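Local coordinates for Lv-ranaspumin (Lv-RSN-1) (Leptodactylus vastus, PDB 4K82), which probably acts as a surfactant that helps build and stabilise the foam nest in which the frog lays its eggs, at residues A[46-49]-A[50-53]; A[114-117]-A[118-122]; A[159-162]-A[163-167]; A[177-180]-A[181-184]; A[207-210]-A[211-215]. All blocks are in the same frame, centred on the assembly; numbering follows the deposited sequence.

Contact 1: A[46-49]-A[50-53]; sequences LQEQ and DFKE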
loop_
_atom_site.group_PDB
_atom_site.type_symbol
_atom_site.label_atom_id
_atom_site.label_comp_id
_atom_site.label_asym_id
_atom_site.label_seq_id
_atom_site.Cartn_x
_atom_site.Cartn_y
_atom_site.Cartn_z
ATOM N N LEU A 46 16.370 4.434 4.853
ATOM C CA LEU A 46 15.288 4.947 5.692
ATOM C C LEU A 46 15.837 5.750 6.864
ATOM O O LEU A 46 16.811 5.336 7.502
ATOM C CB LEU A 46 14.413 3.794 6.192
ATOM C CG LEU A 46 13.664 3.029 5.097
ATOM C CD1 LEU A 46 13.033 1.738 5.608
ATOM C CD2 LEU A 46 12.612 3.901 4.474
ATOM N N GLN A 47 15.215 6.898 7.128
ATOM C CA GLN A 47 15.544 7.753 8.267
ATOM C C GLN A 47 15.014 7.107 9.544
ATOM O O GLN A 47 14.062 6.329 9.492
ATOM C CB GLN A 47 14.882 9.134 8.109
ATOM C CG GLN A 47 15.389 9.964 6.931
ATOM C CD GLN A 47 14.457 11.112 6.581
ATOM O OE1 GLN A 47 13.241 11.023 6.767
ATOM N NE2 GLN A 47 15.025 12.201 6.073
ATOM N N GLU A 48 15.618 7.414 10.689
ATOM C CA GLU A 48 15.023 6.953 11.947
ATOM C C GLU A 48 13.570 7.401 12.076
ATOM O O GLU A 48 12.718 6.636 12.524
ATOM C CB GLU A 48 15.828 7.403 13.168
ATOM C CG GLU A 48 15.055 7.330 14.496
ATOM C CD GLU A 48 14.481 5.937 14.833
ATOM O OE1 GLU A 48 15.058 4.913 14.397
ATOM O OE2 GLU A 48 13.447 5.873 15.552
ATOM N N GLN A 49 13.274 8.630 11.667
ATOM C CA GLN A 49 11.895 9.085 11.739
ATOM C C GLN A 49 10.970 8.242 10.856
ATOM O O GLN A 49 9.794 8.068 11.187
ATOM C CB GLN A 49 11.763 10.571 11.404
ATOM C CG GLN A 49 10.366 11.111 11.676
ATOM C CD GLN A 49 10.282 12.607 11.526
ATOM O OE1 GLN A 49 11.255 13.321 11.765
ATOM N NE2 GLN A 49 9.119 13.093 11.113
ATOM N N ASP A 50 11.500 7.707 9.756
ATOM C CA ASP A 50 10.711 6.821 8.893
ATOM C C ASP A 50 10.320 5.548 9.646
ATOM O O ASP A 50 9.166 5.120 9.611
ATOM C CB ASP A 50 11.481 6.455 7.617
ATOM C CG ASP A 50 11.746 7.657 6.718
ATOM O OD1 ASP A 50 10.917 8.585 6.698
ATOM O OD2 ASP A 50 12.785 7.659 6.014
ATOM N N PHE A 51 11.287 4.973 10.359
ATOM C CA PHE A 51 11.059 3.763 11.140
ATOM C C PHE A 51 10.052 4.029 12.249
ATOM O O PHE A 51 9.183 3.200 12.531
ATOM C CB PHE A 51 12.375 3.270 11.752
ATOM C CG PHE A 51 13.278 2.598 10.764
ATOM C CD1 PHE A 51 12.755 1.750 9.801
ATOM C CD2 PHE A 51 14.642 2.828 10.779
ATOM C CE1 PHE A 51 13.578 1.128 8.883
ATOM C CE2 PHE A 51 15.473 2.207 9.856
ATOM C CZ PHE A 51 14.938 1.362 8.908
ATOM N N LYS A 52 10.177 5.187 12.885
ATOM C CA LYS A 52 9.247 5.567 13.946
ATOM C C LYS A 52 7.831 5.708 13.397
ATOM O O LYS A 52 6.871 5.224 13.998
ATOM C CB LYS A 52 9.680 6.869 14.616
ATOM C CG LYS A 52 8.702 7.340 15.688
ATOM C CD LYS A 52 9.245 8.507 16.493
ATOM C CE LYS A 52 8.297 8.836 17.637
ATOM N NZ LYS A 52 7.821 7.581 18.290
ATOM N N GLU A 53 7.708 6.362 12.246
ATOM C CA GLU A 53 6.398 6.577 11.644
ATOM C C GLU A 53 5.773 5.292 11.129
ATOM O O GLU A 53 4.555 5.138 11.153
ATOM C CB GLU A 53 6.474 7.630 10.540
ATOM C CG GLU A 53 6.731 9.021 11.096
ATOM C CD GLU A 53 6.526 10.110 10.070
ATOM O OE1 GLU A 53 5.584 9.996 9.254
ATOM O OE2 GLU A 53 7.306 11.081 10.079
#
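Leu46 and Phe51 meet as a hydrophobic staple at the start of helix 48-64, the residue before the N-cap packing on the fourth residue of the helix. Their side chains run at about a right angle: Leu46 CB lies over one face of the Phe51 ring, 4.1 Å from its centroid in a CH-pi contact, and Leu46 CD1 approaches Phe51 CE1 at 3.4 Å. Tyr40 also meets this ring, while Leu126 touches Leu46.

Hydrogen bonds fix the first turn. Asp50 OD2 accepts the N-H of the N-cap residue, Gln47 N, at 2.8 Å and from above the carboxylate plane, which is the carboxylate half of a capping box. The short side chain can do this because CG sits beside its own backbone N (chi1 -65°). Gln47 O accepts Phe51 N at 3.2 Å, and a turn further on Gln49 NE2 donates to Glu53 OE2 at 2.9 Å, the carboxylate oxygen lying near the amide plane.

A leucine in place of Asp50 would probably leave Gln47 N without its acceptor and the first turn less firmly fixed. Glu48 and Asp50, in that first turn, probably also interact favourably with the positive end of the helix dipole.

Contact 2: A[114-117]-A[118-122]; sequences CDVT and KKMLD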
loop_
_atom_site.group_PDB
_atom_site.type_symbol
_atom_site.label_atom_id
_atom_site.label_comp_id
_atom_site.label_asym_id
_atom_site.label_seq_id
_atom_site.Cartn_x
_atom_site.Cartn_y
_atom_site.Cartn_z
ATOM N N CYS A 114 2.703 -6.135 -2.153
ATOM C CA CYS A 114 4.110 -5.945 -1.850
ATOM C C CYS A 114 4.866 -5.428 -3.073
ATOM O O CYS A 114 5.659 -4.489 -2.979
ATOM C CB CYS A 114 4.703 -7.272 -1.381
ATOM S SG CYS A 114 6.239 -7.134 -0.459
ATOM N N ASP A 115 4.609 -6.039 -4.224
ATOM C CA ASP A 115 5.252 -5.612 -5.467
ATOM C C ASP A 115 4.906 -4.161 -5.826
ATOM O O ASP A 115 5.784 -3.382 -6.210
ATOM C CB ASP A 115 4.918 -6.569 -6.615
ATOM C CG ASP A 115 5.580 -7.938 -6.447
ATOM O OD1 ASP A 115 6.469 -8.079 -5.574
ATOM O OD2 ASP A 115 5.210 -8.872 -7.192
ATOM N N VAL A 116 3.633 -3.793 -5.672
ATOM C CA VAL A 116 3.219 -2.415 -5.888
ATOM C C VAL A 116 3.909 -1.454 -4.932
ATOM O O VAL A 116 4.374 -0.384 -5.332
ATOM C CB VAL A 116 1.690 -2.268 -5.766
ATOM C CG1 VAL A 116 1.306 -0.809 -5.548
ATOM C CG2 VAL A 116 1.012 -2.838 -7.003
ATOM N N THR A 117 3.992 -1.847 -3.663
ATOM C CA THR A 117 4.626 -1.011 -2.665
ATOM C C THR A 117 6.089 -0.757 -3.018
ATOM O O THR A 117 6.581 0.365 -2.868
ATOM C CB THR A 117 4.494 -1.631 -1.243
ATOM O OG1 THR A 117 3.108 -1.759 -0.907
ATOM C CG2 THR A 117 5.186 -0.772 -0.188
ATOM N N LYS A 118 6.765 -1.791 -3.515
ATOM C CA LYS A 118 8.150 -1.652 -3.939
ATOM C C LYS A 118 8.284 -0.610 -5.044
ATOM O O LYS A 118 9.152 0.257 -4.984
ATOM C CB LYS A 118 8.721 -3.000 -4.392
ATOM C CG LYS A 118 8.897 -3.985 -3.251
ATOM C CD LYS A 118 9.138 -5.384 -3.783
ATOM C CE LYS A 118 10.463 -5.459 -4.502
ATOM N NZ LYS A 118 10.675 -6.772 -5.175
ATOM N N LYS A 119 7.398 -0.683 -6.030
ATOM C CA LYS A 119 7.406 0.265 -7.131
ATOM C C LYS A 119 7.121 1.698 -6.679
ATOM O O LYS A 119 7.734 2.648 -7.165
ATOM C CB LYS A 119 6.443 -0.191 -8.224
ATOM C CG LYS A 119 6.996 -1.377 -9.012
ATOM C CD LYS A 119 5.914 -2.040 -9.834
ATOM C CE LYS A 119 6.362 -3.393 -10.356
ATOM N NZ LYS A 119 7.452 -3.246 -11.352
ATOM N N MET A 120 6.219 1.853 -5.711
ATOM C CA MET A 120 5.932 3.180 -5.174
ATOM C C MET A 120 7.093 3.767 -4.378
ATOM O O MET A 120 7.295 4.975 -4.385
ATOM C CB MET A 120 4.653 3.152 -4.333
ATOM C CG MET A 120 3.469 2.588 -5.083
ATOM S SD MET A 120 2.883 3.710 -6.382
ATOM C CE MET A 120 1.910 4.851 -5.410
ATOM N N LEU A 121 7.866 2.918 -3.699
ATOM C CA LEU A 121 9.058 3.380 -3.004
ATOM C C LEU A 121 10.081 3.905 -4.012
ATOM O O LEU A 121 10.746 4.909 -3.764
ATOM C CB LEU A 121 9.674 2.245 -2.179
ATOM C CG LEU A 121 8.847 1.761 -0.984
ATOM C CD1 LEU A 121 9.460 0.505 -0.382
ATOM C CD2 LEU A 121 8.715 2.864 0.062
ATOM N N ASP A 122 10.191 3.225 -5.145
ATOM C CA ASP A 122 11.158 3.618 -6.168
ATOM C C ASP A 122 10.791 4.967 -6.811
ATOM O O ASP A 122 11.609 5.582 -7.495
ATOM C CB ASP A 122 11.321 2.511 -7.213
ATOM C CG ASP A 122 12.185 1.355 -6.714
ATOM O OD1 ASP A 122 13.031 1.580 -5.822
ATOM O OD2 ASP A 122 12.023 0.223 -7.218
#
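Val116 turns CG1 anti to its backbone N (chi1 162°), and Met120 sets CG beside its own backbone N (chi1 -54°), which lays the two side chains next to each other, pointing the same way on one side of helix 107-121. Val116 CG1 then meets Met120 CG at 4.1 Å; the bends at chi2 (-71°) and chi3 carry the thioether away. Met120 CG sits 3.1 Å from Val116 O, the carbonyl that also accepts Met120 N at 2.9 Å. A branched valine and a flexible thioether suit this buried side: Val116 packs on Val205 and Leu206 of helix 196-212, while Met120 reaches Leu134 and Phe137 of helix 133-144.

Thr117 belongs to the buried side too. Its hydroxyl is hydrogen-bonded to Val113 O one turn back, so a polar atom is satisfied by the helix itself, and its own carbonyl takes Leu121 N at 3.0 Å with Leu121 CG resting 3.3 Å from that Thr117 O.

Polar residues line the exposed side. Asp115 and Lys118 also run side by side, yet Asp115 OD1 and Lys118 NZ, 4.4 Å apart, are too distant to pair as a salt bridge. Cys114 is tied to Cys38 of helix 29-42 by a disulfide.

The chemistry is that of an amphipathic helix: apolar contacts and an internally bonded hydroxyl face the core, and loosely matched opposite charges probably add a mild attraction at the surface.

Contact 3: A[159-162]-A[163-167]; sequences LKII and LERLP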
loop_
_atom_site.group_PDB
_atom_site.type_symbol
_atom_site.label_atom_id
_atom_site.label_comp_id
_atom_site.label_asym_id
_atom_site.label_seq_id
_atom_site.Cartn_x
_atom_site.Cartn_y
_atom_site.Cartn_z
ATOM N N LEU A 159 -8.311 10.807 -13.306
ATOM C CA LEU A 159 -6.935 10.419 -13.035
ATOM C C LEU A 159 -6.113 11.646 -12.676
ATOM O O LEU A 159 -5.240 11.587 -11.800
ATOM C CB LEU A 159 -6.345 9.709 -14.256
ATOM C CG LEU A 159 -4.917 9.178 -14.118
ATOM C CD1 LEU A 159 -4.863 8.104 -13.065
ATOM C CD2 LEU A 159 -4.421 8.652 -15.460
ATOM N N LYS A 160 -6.401 12.762 -13.338
ATOM C CA LYS A 160 -5.707 14.020 -13.072
ATOM C C LYS A 160 -5.883 14.453 -11.616
ATOM O O LYS A 160 -4.924 14.851 -10.954
ATOM C CB LYS A 160 -6.218 15.110 -14.013
ATOM C CG LYS A 160 -5.275 16.280 -14.194
ATOM C CD LYS A 160 -5.743 17.206 -15.314
ATOM C CE LYS A 160 -6.214 16.428 -16.545
ATOM N NZ LYS A 160 -6.193 17.247 -17.794
ATOM N N ILE A 161 -7.116 14.366 -11.131
ATOM C CA ILE A 161 -7.434 14.712 -9.752
ATOM C C ILE A 161 -6.699 13.784 -8.792
ATOM O O ILE A 161 -6.122 14.225 -7.791
ATOM C CB ILE A 161 -8.954 14.616 -9.512
ATOM C CG1 ILE A 161 -9.664 15.776 -10.215
ATOM C CG2 ILE A 161 -9.271 14.585 -8.017
ATOM C CD1 ILE A 161 -11.162 15.583 -10.367
ATOM N N ILE A 162 -6.697 12.495 -9.115
ATOM C CA ILE A 162 -6.084 11.504 -8.241
ATOM C C ILE A 162 -4.574 11.694 -8.150
ATOM O O ILE A 162 -3.995 11.678 -7.053
ATOM C CB ILE A 162 -6.407 10.066 -8.716
ATOM C CG1 ILE A 162 -7.886 9.753 -8.482
ATOM C CG2 ILE A 162 -5.525 9.040 -7.975
ATOM C CD1 ILE A 162 -8.398 8.563 -9.284
ATOM N N LEU A 163 -3.923 11.870 -9.293
ATOM C CA LEU A 163 -2.469 11.992 -9.304
ATOM C C LEU A 163 -1.992 13.277 -8.665
ATOM O O LEU A 163 -0.871 13.339 -8.152
ATOM C CB LEU A 163 -1.917 11.888 -10.718
ATOM C CG LEU A 163 -2.193 10.552 -11.398
ATOM C CD1 LEU A 163 -1.687 10.583 -12.825
ATOM C CD2 LEU A 163 -1.584 9.388 -10.629
ATOM N N GLU A 164 -2.837 14.302 -8.700
ATOM C CA GLU A 164 -2.472 15.583 -8.118
ATOM C C GLU A 164 -2.259 15.473 -6.607
ATOM O O GLU A 164 -1.471 16.223 -6.028
ATOM C CB GLU A 164 -3.512 16.651 -8.443
ATOM C CG GLU A 164 -2.916 18.037 -8.417
ATOM C CD GLU A 164 -3.889 19.097 -8.848
ATOM O OE1 GLU A 164 -5.093 18.945 -8.553
ATOM O OE2 GLU A 164 -3.444 20.077 -9.489
ATOM N N ARG A 165 -2.943 14.522 -5.978
ATOM C CA ARG A 165 -2.790 14.296 -4.541
ATOM C C ARG A 165 -1.628 13.357 -4.226
ATOM O O ARG A 165 -1.150 13.298 -3.091
ATOM C CB ARG A 165 -4.087 13.746 -3.948
ATOM C CG ARG A 165 -5.324 14.544 -4.317
ATOM C CD ARG A 165 -6.563 13.890 -3.723
ATOM N NE ARG A 165 -6.523 12.444 -3.922
ATOM C CZ ARG A 165 -7.440 11.748 -4.586
ATOM N NH1 ARG A 165 -8.500 12.357 -5.107
ATOM N NH2 ARG A 165 -7.303 10.435 -4.716
ATOM N N LEU A 166 -1.168 12.622 -5.231
ATOM C CA LEU A 166 -0.017 11.750 -5.047
ATOM C C LEU A 166 1.041 11.978 -6.136
ATOM O O LEU A 166 1.309 11.076 -6.934
ATOM C CB LEU A 166 -0.467 10.286 -5.032
ATOM C CG LEU A 166 0.537 9.238 -4.544
ATOM C CD1 LEU A 166 0.668 9.254 -3.033
ATOM C CD2 LEU A 166 0.149 7.851 -5.033
ATOM N N PRO A 167 1.661 13.177 -6.157
ATOM C CA PRO A 167 2.557 13.577 -7.252
ATOM C C PRO A 167 3.846 12.767 -7.335
ATOM O O PRO A 167 4.464 12.709 -8.390
ATOM C CB PRO A 167 2.877 15.044 -6.936
ATOM C CG PRO A 167 2.634 15.189 -5.476
ATOM C CD PRO A 167 1.498 14.260 -5.168
HETATM O O HOH W 1 -6.520 16.964 -6.804
#
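Ile162 O gathers backbone donors at the end of helix 152-165: Arg165 N reaches it at 3.2 Å from well above the carbonyl plane, and Leu166 N is shared between two weak bonds, one to Ile162 O and one to Leu163 O. Just before it the pattern is regular, Leu159 O accepting Leu163 N at 2.8 Å and Lys160 O accepting Glu164 N at 3.1 Å. The change to a three-residue bond at Arg165 tightens the final turn. Ile161 O is instead served by a water, which donates to it at 2.9 Å and to Glu164 OE1 at 3.0 Å, so the exposed glutamate and a helix carbonyl share one solvent molecule.

Arg165 bends at chi3 (-44°) and folds back along the helix, bringing one face of its guanidinium over Ile162 CA, while Arg165 NH1 comes within 3.7 Å of Ile161 CG2. Its aliphatic part and flat head thus lie against two isoleucines, a combination that suits a long residue at the edge of the core. NH2 is paired with Asp140 in a salt bridge, and the Arg165 carbonyl accepts from Lys128 NZ. NE, by contrast, is buried here with no polar partner in the model.

On the inward side Leu159 CG meets Leu163 CD1 at 3.8 Å, two leucines one turn apart making a continuous apolar surface. Phe137 of helix 133-144 packs against Ile162, Leu163 and Leu166, and Leu178 and Phe179 of helix 175-180 receive Leu163, so this helix end is wedged between those two helices.

Contact 4: A[177-180]-A[181-184]; sequences DLFK and NIFV
The backbone leaves helix 175-180 through a tight turn, Asn181 N bonding to Leu178 O at 3.0 Å from above the carbonyl plane and Ile182 N making a weak bond to Phe179 O, before Ile182 opens the strand.

Asn181 reaches back along the helix: its ND2 donates to Asp177 O at 2.8 Å, with the acceptor near the amide plane, and closes off a carbonyl at the helix end. CG beside the backbone N (chi1 -70°) aims the amide there, and a short amide is well suited to the span.

The CD1 end of Ile182 lies against the helix. It stands over one face of the Phe179 ring, 3.8 Å from the centroid and 15° off the normal, and Ile182 CD1 also touches Leu178 CG at 4.1 Å. Around the turn, one water donates both to Phe179 O and to Ile182 O, and Lys180 O comes within 3.2 Å of Phe183 CZ. On the outer side of the helix Lys180 NZ forms a salt bridge with Asp177 OD1 at 2.7 Å.

Putting a leucine at Asn181 would probably leave Asp177 O, at the helix end, without its side-chain donor. Asn181 and Phe183 also bond through their backbones to Glu192 and Ser190 of the returning chain. An amide and a water thus serve the carbonyls of Asp177, Phe179 and Ile182, while the isoleucine methyl on the aromatic face makes the apolar part of the contact.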
loop_
_atom_site.group_PDB
_atom_site.type_symbol
_atom_site.label_atom_id
_atom_site.label_comp_id
_atom_site.label_asym_id
_atom_site.label_seq_id
_atom_site.Cartn_x
_atom_site.Cartn_y
_atom_site.Cartn_z
ATOM N N ASP A 177 2.761 18.618 -17.938
ATOM C CA ASP A 177 3.369 17.993 -19.102
ATOM C C ASP A 177 2.940 16.540 -19.292
ATOM O O ASP A 177 2.827 16.063 -20.426
ATOM C CB ASP A 177 4.897 18.079 -19.036
ATOM C CG ASP A 177 5.421 19.443 -19.437
ATOM O OD1 ASP A 177 4.616 20.300 -19.850
ATOM O OD2 ASP A 177 6.643 19.657 -19.341
ATOM N N LEU A 178 2.720 15.837 -18.184
ATOM C CA LEU A 178 2.259 14.455 -18.249
ATOM C C LEU A 178 0.939 14.404 -19.019
ATOM O O LEU A 178 0.774 13.607 -19.949
ATOM C CB LEU A 178 2.089 13.873 -16.843
ATOM C CG LEU A 178 1.683 12.401 -16.792
ATOM C CD1 LEU A 178 2.902 11.508 -16.877
ATOM C CD2 LEU A 178 0.878 12.105 -15.532
ATOM N N PHE A 179 0.017 15.287 -18.675
ATOM C CA PHE A 179 -1.290 15.222 -19.324
ATOM C C PHE A 179 -1.358 15.841 -20.711
ATOM O O PHE A 179 -2.338 15.642 -21.432
ATOM C CB PHE A 179 -2.392 15.726 -18.402
ATOM C CG PHE A 179 -2.838 14.695 -17.407
ATOM C CD1 PHE A 179 -2.166 14.534 -16.203
ATOM C CD2 PHE A 179 -3.899 13.852 -17.700
ATOM C CE1 PHE A 179 -2.564 13.564 -15.296
ATOM C CE2 PHE A 179 -4.313 12.889 -16.791
ATOM C CZ PHE A 179 -3.642 12.740 -15.593
ATOM N N LYS A 180 -0.321 16.569 -21.114
ATOM C CA LYS A 180 -0.198 16.940 -22.519
ATOM C C LYS A 180 -0.031 15.690 -23.371
ATOM O O LYS A 180 -0.302 15.698 -24.569
ATOM C CB LYS A 180 0.978 17.892 -22.740
ATOM C CG LYS A 180 0.688 19.312 -22.299
ATOM C CD LYS A 180 1.937 20.177 -22.264
ATOM C CE LYS A 180 1.665 21.442 -21.450
ATOM N NZ LYS A 180 2.907 22.057 -20.906
ATOM N N ASN A 181 0.402 14.612 -22.727
ATOM C CA ASN A 181 0.719 13.361 -23.396
ATOM C C ASN A 181 -0.245 12.213 -23.095
ATOM O O ASN A 181 0.064 11.044 -23.343
ATOM C CB ASN A 181 2.136 12.952 -23.014
ATOM C CG ASN A 181 3.175 13.860 -23.629
ATOM O OD1 ASN A 181 3.584 13.659 -24.773
ATOM N ND2 ASN A 181 3.598 14.872 -22.880
ATOM N N ILE A 182 -1.410 12.541 -22.557
ATOM C CA ILE A 182 -2.412 11.519 -22.300
ATOM C C ILE A 182 -3.658 11.856 -23.114
ATOM O O ILE A 182 -4.204 12.950 -22.994
ATOM C CB ILE A 182 -2.734 11.390 -20.803
ATOM C CG1 ILE A 182 -1.471 10.990 -20.025
ATOM C CG2 ILE A 182 -3.849 10.368 -20.574
ATOM C CD1 ILE A 182 -1.695 10.881 -18.515
ATOM N N PHE A 183 -4.062 10.918 -23.965
ATOM C CA PHE A 183 -5.100 11.160 -24.965
ATOM C C PHE A 183 -6.067 9.995 -24.993
ATOM O O PHE A 183 -5.725 8.880 -24.638
ATOM C CB PHE A 183 -4.510 11.212 -26.380
ATOM C CG PHE A 183 -3.489 12.283 -26.605
ATOM C CD1 PHE A 183 -2.151 12.060 -26.303
ATOM C CD2 PHE A 183 -3.851 13.487 -27.193
ATOM C CE1 PHE A 183 -1.200 13.036 -26.538
ATOM C CE2 PHE A 183 -2.903 14.471 -27.434
ATOM C CZ PHE A 183 -1.574 14.245 -27.104
ATOM N N VAL A 184 -7.269 10.242 -25.491
ATOM C CA VAL A 184 -8.094 9.139 -25.944
ATOM C C VAL A 184 -7.682 8.842 -27.379
ATOM O O VAL A 184 -7.589 9.754 -28.197
ATOM C CB VAL A 184 -9.573 9.494 -25.925
ATOM C CG1 VAL A 184 -10.383 8.282 -26.323
ATOM C CG2 VAL A 184 -9.981 9.947 -24.522
HETATM O O HOH W 2 -5.015 14.978 -21.389
#

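Contact 5: A[207-210]-A[211-215]; sequences CPNV and KNINV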
loop_
_atom_site.group_PDB
_atom_site.type_symbol
_atom_site.label_atom_id
_atom_site.label_comp_id
_atom_site.label_asym_id
_atom_site.label_seq_id
_atom_site.Cartn_x
_atom_site.Cartn_y
_atom_site.Cartn_z
ATOM N N CYS A 207 -3.855 -1.378 -12.112
ATOM C CA CYS A 207 -5.206 -1.837 -12.431
ATOM C C CYS A 207 -5.409 -3.339 -12.159
ATOM O O CYS A 207 -6.435 -3.735 -11.622
ATOM C CB CYS A 207 -5.622 -1.430 -13.849
ATOM S SG CYS A 207 -6.043 0.350 -13.999
ATOM N N PRO A 208 -4.419 -4.181 -12.493
ATOM C CA PRO A 208 -4.604 -5.587 -12.116
ATOM C C PRO A 208 -4.663 -5.790 -10.599
ATOM O O PRO A 208 -5.404 -6.650 -10.129
ATOM C CB PRO A 208 -3.365 -6.263 -12.707
ATOM C CG PRO A 208 -3.020 -5.417 -13.878
ATOM C CD PRO A 208 -3.279 -4.014 -13.419
ATOM N N ASN A 209 -3.912 -4.994 -9.847
ATOM C CA ASN A 209 -3.935 -5.101 -8.383
ATOM C C ASN A 209 -5.283 -4.716 -7.814
ATOM O O ASN A 209 -5.831 -5.425 -6.963
ATOM C CB ASN A 209 -2.833 -4.232 -7.770
ATOM C CG ASN A 209 -2.727 -4.375 -6.257
ATOM O OD1 ASN A 209 -3.104 -5.401 -5.674
ATOM N ND2 ASN A 209 -2.173 -3.346 -5.613
ATOM N N VAL A 210 -5.844 -3.606 -8.289
ATOM C CA VAL A 210 -7.070 -3.122 -7.669
ATOM C C VAL A 210 -8.255 -3.996 -8.065
ATOM O O VAL A 210 -9.232 -4.098 -7.325
ATOM C CB VAL A 210 -7.322 -1.620 -7.949
ATOM C CG1 VAL A 210 -6.118 -0.797 -7.529
ATOM C CG2 VAL A 210 -7.635 -1.393 -9.402
ATOM N N LYS A 211 -8.158 -4.658 -9.216
ATOM C CA LYS A 211 -9.201 -5.594 -9.625
ATOM C C LYS A 211 -9.127 -6.868 -8.782
ATOM O O LYS A 211 -10.138 -7.523 -8.533
ATOM C CB LYS A 211 -9.101 -5.902 -11.129
ATOM C CG LYS A 211 -9.407 -4.695 -12.004
ATOM C CD LYS A 211 -9.285 -5.035 -13.477
ATOM C CE LYS A 211 -8.919 -3.805 -14.292
ATOM N NZ LYS A 211 -9.070 -4.029 -15.759
ATOM N N ASN A 212 -7.925 -7.207 -8.326
ATOM C CA ASN A 212 -7.724 -8.391 -7.500
ATOM C C ASN A 212 -8.287 -8.244 -6.083
ATOM O O ASN A 212 -8.944 -9.153 -5.568
ATOM C CB ASN A 212 -6.239 -8.760 -7.448
ATOM C CG ASN A 212 -5.998 -10.124 -6.833
ATOM O OD1 ASN A 212 -6.885 -10.979 -6.827
ATOM N ND2 ASN A 212 -4.791 -10.341 -6.317
ATOM N N ILE A 213 -8.039 -7.100 -5.456
ATOM C CA ILE A 213 -8.448 -6.903 -4.065
ATOM C C ILE A 213 -9.917 -6.491 -3.946
ATOM O O ILE A 213 -10.479 -5.877 -4.852
ATOM C CB ILE A 213 -7.571 -5.841 -3.365
ATOM C CG1 ILE A 213 -7.911 -4.435 -3.868
ATOM C CG2 ILE A 213 -6.096 -6.144 -3.584
ATOM C CD1 ILE A 213 -6.969 -3.360 -3.362
ATOM N N ASN A 214 -10.549 -6.852 -2.835
ATOM C CA ASN A 214 -11.850 -6.270 -2.526
ATOM C C ASN A 214 -11.733 -5.241 -1.413
ATOM O O ASN A 214 -11.226 -5.514 -0.320
ATOM C CB ASN A 214 -12.938 -7.314 -2.234
ATOM C CG ASN A 214 -12.391 -8.583 -1.638
ATOM O OD1 ASN A 214 -11.898 -8.593 -0.509
ATOM N ND2 ASN A 214 -12.495 -9.675 -2.385
ATOM N N VAL A 215 -12.186 -4.038 -1.724
ATOM C CA VAL A 215 -12.005 -2.902 -0.842
ATOM C C VAL A 215 -13.156 -1.938 -1.091
ATOM O O VAL A 215 -13.633 -1.807 -2.218
ATOM C CB VAL A 215 -10.637 -2.219 -1.099
ATOM C CG1 VAL A 215 -10.542 -1.714 -2.517
ATOM C CG2 VAL A 215 -10.426 -1.080 -0.161
#
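Lys211 lies back along Cys207 at the C-terminal end of helix 196-212, the last helix of this mainly alpha-helical protein. Its chain is extended beyond CG, running past the Cys207 carbonyl so that Lys211 CG stands 3.1 Å from Cys207 O and Lys211 CE 4.1 Å from Cys207 CB. A lysine suits this exposed flank, since its methylenes can lie on the helix while the amine points to solvent. Cys207 O also accepts Lys211 N at 3.1 Å, and Cys207 SG is bonded to Cys146 in a disulfide that ties the helix to the neighbouring loop.

On the buried side Asn209 and Ile213 cross obliquely. Asn209 holds CG anti to its backbone N (chi1 -176°), and Asn209 OD1 meets Ile213 CG2 at 3.7 Å. That oxygen is buried with no polar partner in the model, probably at some cost in energy. The isoleucine places CG1 between its backbone N and carbonyl carbon (chi1 73°), which brings Ile213 CG1 to 3.7 Å from Val210 O. Asn209 packs on Ala112 and Val116 of helix 107-121 and on Leu138 of helix 133-144, where Val210 also rests.

Pro208, whose N can give no hydrogen bond, kinks the helix one turn before its end; Asn212 N still bonds to Pro208 O. Ile213 then leaves helical geometry, and Ile213 N bonds to Asn209 O at 3.2 Å. Lys142 NZ of helix 133-144 donates to both Val210 O and Ile213 O.

In the fold
Contact 1 lies at the surface, at a helix start, and its chemistry is capping by carboxylate and a staple. Contacts 2 to 5 are partly buried and close to helix ends: 2 and 3 add apolar side-chain contacts, 4 sets a methyl on an aromatic ring where a helix joins the strand pair, and 5 buries an amide. The centre of contact 2 is about 8 Å, and that of contact 4 about 26 Å, from the centre of the chain. Contacts 2, 3 and 5 all pack against helix 133-144. Val116 of contact 2 touches Asn209 of contact 5, Met120 touches Leu166 of contact 3, and contact 3 meets contact 4 through Leu178 and Phe179. Disulfides anchor contacts 2 and 5.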